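Local coordinates for transcriptional regulator, TetR family (Vibrio parahaemolyticus, PDB 3HE0), which probably binds cis-regulatory DNA through an N-terminal helix-turn-helix domain and controls transcription as a TetR-family regulator, at residues A[74-80]-A[130-136]. Sequence-based numbering, arbitrary orientation.
Sequences VQAGVND and MFAQVDR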
loop_
_atom_site.group_PDB
_atom_site.type_symbol
_atom_site.label_atom_id
_atom_site.label_comp_id
_atom_site.label_asym_id
_atom_site.label_seq_id
_atom_site.Cartn_x
_atom_site.Cartn_y
_atom_site.Cartn_z
ATOM N N VAL A 74 -1.660 7.121 14.791
ATOM C CA VAL A 74 -2.180 5.783 14.982
ATOM C C VAL A 74 -2.507 5.513 16.450
ATOM O O VAL A 74 -3.492 4.869 16.765
ATOM C CB VAL A 74 -1.186 4.736 14.512
ATOM C CG1 VAL A 74 -1.656 3.326 14.947
ATOM C CG2 VAL A 74 -1.024 4.828 13.000
ATOM N N GLN A 75 -1.683 6.021 17.348
ATOM C CA GLN A 75 -1.843 5.705 18.759
ATOM C C GLN A 75 -2.614 6.748 19.562
ATOM O O GLN A 75 -2.728 6.616 20.779
ATOM C CB GLN A 75 -0.468 5.386 19.341
ATOM C CG GLN A 75 0.093 4.090 18.679
ATOM C CD GLN A 75 1.595 3.900 18.876
ATOM O OE1 GLN A 75 2.051 2.866 19.382
ATOM N NE2 GLN A 75 2.362 4.900 18.486
ATOM N N ALA A 76 -3.201 7.739 18.883
ATOM C CA ALA A 76 -3.847 8.853 19.563
ATOM C C ALA A 76 -5.089 8.364 20.296
ATOM O O ALA A 76 -5.888 7.613 19.744
ATOM C CB ALA A 76 -4.202 9.975 18.565
ATOM N N GLY A 77 -5.217 8.759 21.552
ATOM C CA GLY A 77 -6.344 8.372 22.368
ATOM C C GLY A 77 -6.283 6.974 22.936
ATOM O O GLY A 77 -7.211 6.545 23.608
ATOM N N VAL A 78 -5.220 6.227 22.666
ATOM C CA VAL A 78 -5.130 4.892 23.242
ATOM C C VAL A 78 -4.583 5.001 24.652
ATOM O O VAL A 78 -3.605 5.696 24.876
ATOM C CB VAL A 78 -4.207 3.985 22.433
ATOM C CG1 VAL A 78 -4.095 2.627 23.090
ATOM C CG2 VAL A 78 -4.720 3.867 21.024
ATOM N N ASN A 79 -5.200 4.331 25.613
ATOM C CA ASN A 79 -4.461 4.032 26.833
ATOM C C ASN A 79 -4.556 2.572 27.184
ATOM O O ASN A 79 -5.571 1.899 26.911
ATOM C CB ASN A 79 -4.828 4.952 28.007
ATOM C CG ASN A 79 -6.149 4.618 28.626
ATOM O OD1 ASN A 79 -6.399 3.481 29.014
ATOM N ND2 ASN A 79 -7.000 5.630 28.773
ATOM N N ASP A 80 -3.484 2.080 27.795
ATOM C CA ASP A 80 -3.336 0.653 28.029
ATOM C C ASP A 80 -4.286 0.146 29.106
ATOM O O ASP A 80 -4.382 -1.061 29.295
ATOM C CB ASP A 80 -1.875 0.308 28.335
ATOM C CG ASP A 80 -0.916 0.779 27.225
ATOM O OD1 ASP A 80 -1.377 1.132 26.108
ATOM O OD2 ASP A 80 0.307 0.805 27.473
HETATM N N MSE A 130 8.816 3.173 17.299
HETATM C CA MSE A 130 7.776 4.196 17.471
HETATM C C MSE A 130 6.353 3.659 17.712
HETATM O O MSE A 130 5.490 4.404 18.139
HETATM C CB MSE A 130 7.753 5.112 16.251
HETATM C CG MSE A 130 9.077 5.765 15.933
HETATM SE SE MSE A 130 9.111 6.687 14.206
HETATM C CE MSE A 130 11.018 7.160 14.131
ATOM N N PHE A 131 6.097 2.384 17.439
ATOM C CA PHE A 131 4.743 1.811 17.576
ATOM C C PHE A 131 4.601 0.961 18.841
ATOM O O PHE A 131 4.061 -0.142 18.808
ATOM C CB PHE A 131 4.390 1.005 16.311
ATOM C CG PHE A 131 4.232 1.863 15.099
ATOM C CD1 PHE A 131 3.020 2.463 14.813
ATOM C CD2 PHE A 131 5.312 2.137 14.281
ATOM C CE1 PHE A 131 2.877 3.316 13.711
ATOM C CE2 PHE A 131 5.178 2.995 13.168
ATOM C CZ PHE A 131 3.948 3.571 12.889
ATOM N N ALA A 132 5.090 1.492 19.966
ATOM C CA ALA A 132 5.171 0.721 21.205
ATOM C C ALA A 132 3.806 0.255 21.711
ATOM O O ALA A 132 3.682 -0.868 22.214
ATOM C CB ALA A 132 5.938 1.524 22.310
ATOM N N GLN A 133 2.778 1.095 21.571
ATOM C CA GLN A 133 1.432 0.683 21.973
ATOM C C GLN A 133 0.822 -0.367 21.030
ATOM O O GLN A 133 0.001 -1.160 21.467
ATOM C CB GLN A 133 0.499 1.885 22.164
ATOM C CG GLN A 133 0.780 2.693 23.442
ATOM C CD GLN A 133 -0.324 3.694 23.729
ATOM O OE1 GLN A 133 -0.637 4.546 22.893
ATOM N NE2 GLN A 133 -0.931 3.592 24.906
ATOM N N VAL A 134 1.246 -0.437 19.770
ATOM C CA VAL A 134 0.708 -1.501 18.874
ATOM C C VAL A 134 1.279 -2.843 19.340
ATOM O O VAL A 134 0.576 -3.859 19.448
ATOM C CB VAL A 134 1.057 -1.261 17.385
ATOM C CG1 VAL A 134 0.549 -2.411 16.500
ATOM C CG2 VAL A 134 0.476 0.060 16.928
ATOM N N ASP A 135 2.567 -2.838 19.657
ATOM C CA ASP A 135 3.195 -4.054 20.158
ATOM C C ASP A 135 2.609 -4.495 21.466
ATOM O O ASP A 135 2.449 -5.696 21.698
ATOM C CB ASP A 135 4.689 -3.869 20.303
ATOM C CG ASP A 135 5.393 -3.945 18.982
ATOM O OD1 ASP A 135 5.150 -4.899 18.178
ATOM O OD2 ASP A 135 6.191 -3.030 18.751
ATOM N N ARG A 136 2.281 -3.537 22.322
ATOM C CA ARG A 136 1.762 -3.882 23.643
ATOM C C ARG A 136 0.387 -4.529 23.518
ATOM O O ARG A 136 0.119 -5.550 24.177
ATOM C CB ARG A 136 1.711 -2.672 24.568
ATOM C CG ARG A 136 1.758 -3.057 26.033
ATOM C CD ARG A 136 1.609 -1.821 26.898
ATOM N NE ARG A 136 2.122 -1.977 28.266
ATOM C CZ ARG A 136 3.417 -1.998 28.617
ATOM N NH1 ARG A 136 3.757 -2.126 29.907
ATOM N NH2 ARG A 136 4.380 -1.901 27.692
#
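Gln75 extends its side chain over the start of helix 132-143, overlapping the backbone from Met130 to Val134. N-H groups in a helix's first turn lack the carbonyl that an earlier turn would supply, and a side-chain oxygen can stand in: Gln75 OE1 accepts weak hydrogen bonds from Gln133 N at 2.9 Å and Val134 N at 3.4 Å, the latter shared with Phe131 O. Gln75 NE2 donates to Met130 O at 3.2 Å, a carbonyl preceding the N-cap residue Phe131. The same NE2 also bonds to Ala71 O, one turn back in helix 55-74, so the amide joins the end of one helix to the beginning of another.

Gln133 answers in the reverse direction. The type II turn from Gln75 to Val78, with Gly77 at positive phi, carries the chain round so that Gln133 NE2 can reach Asp80 OD1 (2.8 Å) and, weakly, Val78 O (3.4 Å). Val134 CG2 lies 4.4 Å from Val74 CG1, and Val74 CG2 meets the edge of the Phe131 ring at CE1 (4.2 Å), a small apolar patch beside the polar network. Met91 of helix 84-97 touches Gln75, Val78 and Gln133.

At the outer end, Asp80 OD2 lies 3.4 Å from Arg136 NE but well out of the guanidinium plane, a salt bridge of charge attraction alone. In TetR-family proteins the counterpart of helix 55-74 typically leads from the DNA-binding part into the C-terminal domain; here its end meets helix 132-143 through two glutamines that give nearly half the buried area and take part in all five hydrogen bonds, three weak, implying many modest polar links.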